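PDB 5OYN: D-xylonate dehydratase from Caulobacter crescentus, which catalyses the dehydration of D-xylonate to 2-dehydro-3-deoxy-D-arabinonate in D-xylose degradation, and dehydrates D-gluconate with similar efficiency, using a [2Fe-2S] cluster and magnesium. Local coordinates for residues E330-A335 and P339-E344. Numbering follows the deposited sequence.
Sequences ERFHRA and PAVLWE
F332 of helix 329-335 reaches V341 of helix 337-347, the next helix in the chain, and this pair carries most of a small, buried, largely apolar contact. The ring swings out with CG anti to the backbone N (chi1 178°), which carries its far end over to the second helix. There CG2 of V341 meets the ring at its edge, close to the ring plane, 3.5 Å from F332 CE1; F332 CZ lies a little farther from the same methyl, at 3.8 Å. The two side chains cross at about a right angle, and the methyl abuts the rim of the phenyl, not its face. On V341 the touching branch is the one beside the backbone N, while CG1 stands anti to that nitrogen (chi1 -173°). One turn further on, A335 supplies its backbone instead of its methyl: the carbonyl O of A335 lies 3.9 Å from CB of A340, whose side chain points back at the first helix. Here the backbones come nearest, 7.4 Å between CA of A335 and CA of A340. That same carbonyl oxygen is hydrogen-bonded to the hydroxyl of T372, and the A335 backbone also bonds that of S373, which joins the contact to the chain at 372-373. The contact thus joins two helices that follow each other closely in the N-terminal part of the IlvD/Edd fold, away from the cluster and the magnesium. V341 also packs on L279 and A282 of helix 270-282, while P339 and L342 fit helix 337-347 against helices 215-225 and 363-367.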
loop_
_atom_site.group_PDB
_atom_site.type_symbol
_atom_site.label_atom_id
_atom_site.label_comp_id
_atom_site.label_asym_id
_atom_site.label_seq_id
_atom_site.Cartn_x
_atom_site.Cartn_y
_atom_site.Cartn_z
ATOM N N GLU A 330 -2.296 26.276 -9.590
ATOM C CA GLU A 330 -1.572 25.784 -10.754
ATOM C C GLU A 330 -0.859 26.914 -11.477
ATOM O O GLU A 330 0.332 26.812 -11.782
ATOM C CB GLU A 330 -2.522 25.069 -11.705
ATOM C CG GLU A 330 -2.939 23.678 -11.246
ATOM C CD GLU A 330 -3.412 22.835 -12.400
ATOM O OE1 GLU A 330 -2.528 22.359 -13.140
ATOM O OE2 GLU A 330 -4.647 22.671 -12.587
ATOM N N ARG A 331 -1.575 27.999 -11.780
ATOM C CA ARG A 331 -0.936 29.112 -12.478
ATOM C C ARG A 331 0.168 29.734 -11.622
ATOM O O ARG A 331 1.238 30.105 -12.138
ATOM C CB ARG A 331 -1.979 30.152 -12.873
ATOM C CG ARG A 331 -2.878 29.732 -14.034
ATOM C CD ARG A 331 -2.102 29.536 -15.335
ATOM N NE ARG A 331 -1.408 30.729 -15.835
ATOM C CZ ARG A 331 -1.962 31.682 -16.594
ATOM N NH1 ARG A 331 -3.241 31.621 -16.933
ATOM N NH2 ARG A 331 -1.231 32.709 -17.017
ATOM N N PHE A 332 -0.060 29.821 -10.307
ATOM C CA PHE A 332 0.945 30.392 -9.429
ATOM C C PHE A 332 2.249 29.608 -9.521
ATOM O O PHE A 332 3.326 30.188 -9.723
ATOM C CB PHE A 332 0.418 30.435 -7.994
ATOM C CG PHE A 332 1.425 30.962 -7.000
ATOM C CD1 PHE A 332 2.105 32.156 -7.242
ATOM C CD2 PHE A 332 1.703 30.259 -5.832
ATOM C CE1 PHE A 332 3.031 32.635 -6.347
ATOM C CE2 PHE A 332 2.632 30.733 -4.929
ATOM C CZ PHE A 332 3.299 31.919 -5.186
ATOM N N HIS A 333 2.168 28.280 -9.417
ATOM C CA HIS A 333 3.389 27.481 -9.405
ATOM C C HIS A 333 4.070 27.475 -10.773
ATOM O O HIS A 333 5.304 27.467 -10.860
ATOM C CB HIS A 333 3.087 26.052 -8.938
ATOM C CG HIS A 333 4.210 25.102 -9.207
ATOM N ND1 HIS A 333 4.259 24.308 -10.333
ATOM C CD2 HIS A 333 5.365 24.876 -8.536
ATOM C CE1 HIS A 333 5.383 23.615 -10.332
ATOM N NE2 HIS A 333 6.071 23.942 -9.253
ATOM N N ARG A 334 3.296 27.467 -11.853
ATOM C CA ARG A 334 3.893 27.550 -13.183
ATOM C C ARG A 334 4.582 28.891 -13.408
ATOM O O ARG A 334 5.558 28.964 -14.165
ATOM C CB ARG A 334 2.816 27.331 -14.239
ATOM C CG ARG A 334 3.315 26.953 -15.610
ATOM C CD ARG A 334 2.422 25.839 -16.197
ATOM N NE ARG A 334 1.070 26.305 -16.495
ATOM C CZ ARG A 334 -0.034 25.674 -16.112
ATOM N NH1 ARG A 334 0.062 24.551 -15.416
ATOM N NH2 ARG A 334 -1.231 26.173 -16.414
ATOM N N ALA A 335 4.080 29.963 -12.777
ATOM C CA ALA A 335 4.728 31.272 -12.823
ATOM C C ALA A 335 6.008 31.343 -11.998
ATOM O O ALA A 335 6.780 32.293 -12.168
ATOM C CB ALA A 335 3.760 32.348 -12.343
ATOM N N PRO A 339 9.392 31.115 -4.765
ATOM C CA PRO A 339 10.698 31.715 -5.083
ATOM C C PRO A 339 10.582 32.915 -5.997
ATOM O O PRO A 339 11.342 33.874 -5.840
ATOM C CB PRO A 339 11.466 30.565 -5.750
ATOM C CG PRO A 339 10.809 29.360 -5.281
ATOM C CD PRO A 339 9.363 29.693 -5.137
ATOM N N ALA A 340 9.638 32.901 -6.938
ATOM C CA ALA A 340 9.475 34.052 -7.823
ATOM C C ALA A 340 9.001 35.278 -7.046
ATOM O O ALA A 340 9.434 36.401 -7.319
ATOM C CB ALA A 340 8.516 33.717 -8.971
ATOM N N VAL A 341 8.131 35.077 -6.059
ATOM C CA VAL A 341 7.659 36.191 -5.251
ATOM C C VAL A 341 8.796 36.723 -4.390
ATOM O O VAL A 341 9.030 37.937 -4.317
ATOM C CB VAL A 341 6.450 35.755 -4.402
ATOM C CG1 VAL A 341 5.838 36.944 -3.694
ATOM C CG2 VAL A 341 5.404 35.047 -5.279
ATOM N N LEU A 342 9.538 35.812 -3.754
ATOM C CA LEU A 342 10.680 36.205 -2.936
ATOM C C LEU A 342 11.724 36.950 -3.761
ATOM O O LEU A 342 12.380 37.869 -3.260
ATOM C CB LEU A 342 11.292 34.968 -2.272
ATOM C CG LEU A 342 10.423 34.406 -1.145
ATOM C CD1 LEU A 342 10.979 33.109 -0.628
ATOM C CD2 LEU A 342 10.232 35.417 0.001
ATOM N N TRP A 343 11.901 36.560 -5.024
ATOM C CA TRP A 343 12.876 37.232 -5.873
ATOM C C TRP A 343 12.505 38.693 -6.057
ATOM O O TRP A 343 13.331 39.589 -5.853
ATOM C CB TRP A 343 12.951 36.518 -7.216
ATOM C CG TRP A 343 13.941 37.073 -8.200
ATOM C CD1 TRP A 343 15.222 36.637 -8.417
ATOM C CD2 TRP A 343 13.712 38.126 -9.144
ATOM N NE1 TRP A 343 15.805 37.366 -9.428
ATOM C CE2 TRP A 343 14.899 38.288 -9.888
ATOM C CE3 TRP A 343 12.625 38.959 -9.422
ATOM C CZ2 TRP A 343 15.025 39.249 -10.891
ATOM C CZ3 TRP A 343 12.757 39.912 -10.414
ATOM C CH2 TRP A 343 13.945 40.044 -11.138
ATOM N N GLU A 344 11.253 38.934 -6.453
ATOM C CA GLU A 344 10.697 40.277 -6.549
ATOM C C GLU A 344 11.048 41.096 -5.312
ATOM O O GLU A 344 11.601 42.194 -5.417
ATOM C CB GLU A 344 9.179 40.166 -6.738
ATOM C CG GLU A 344 8.524 41.206 -7.616
ATOM C CD GLU A 344 9.040 41.239 -9.051
ATOM O OE1 GLU A 344 9.268 40.172 -9.652
ATOM O OE2 GLU A 344 9.209 42.359 -9.588
#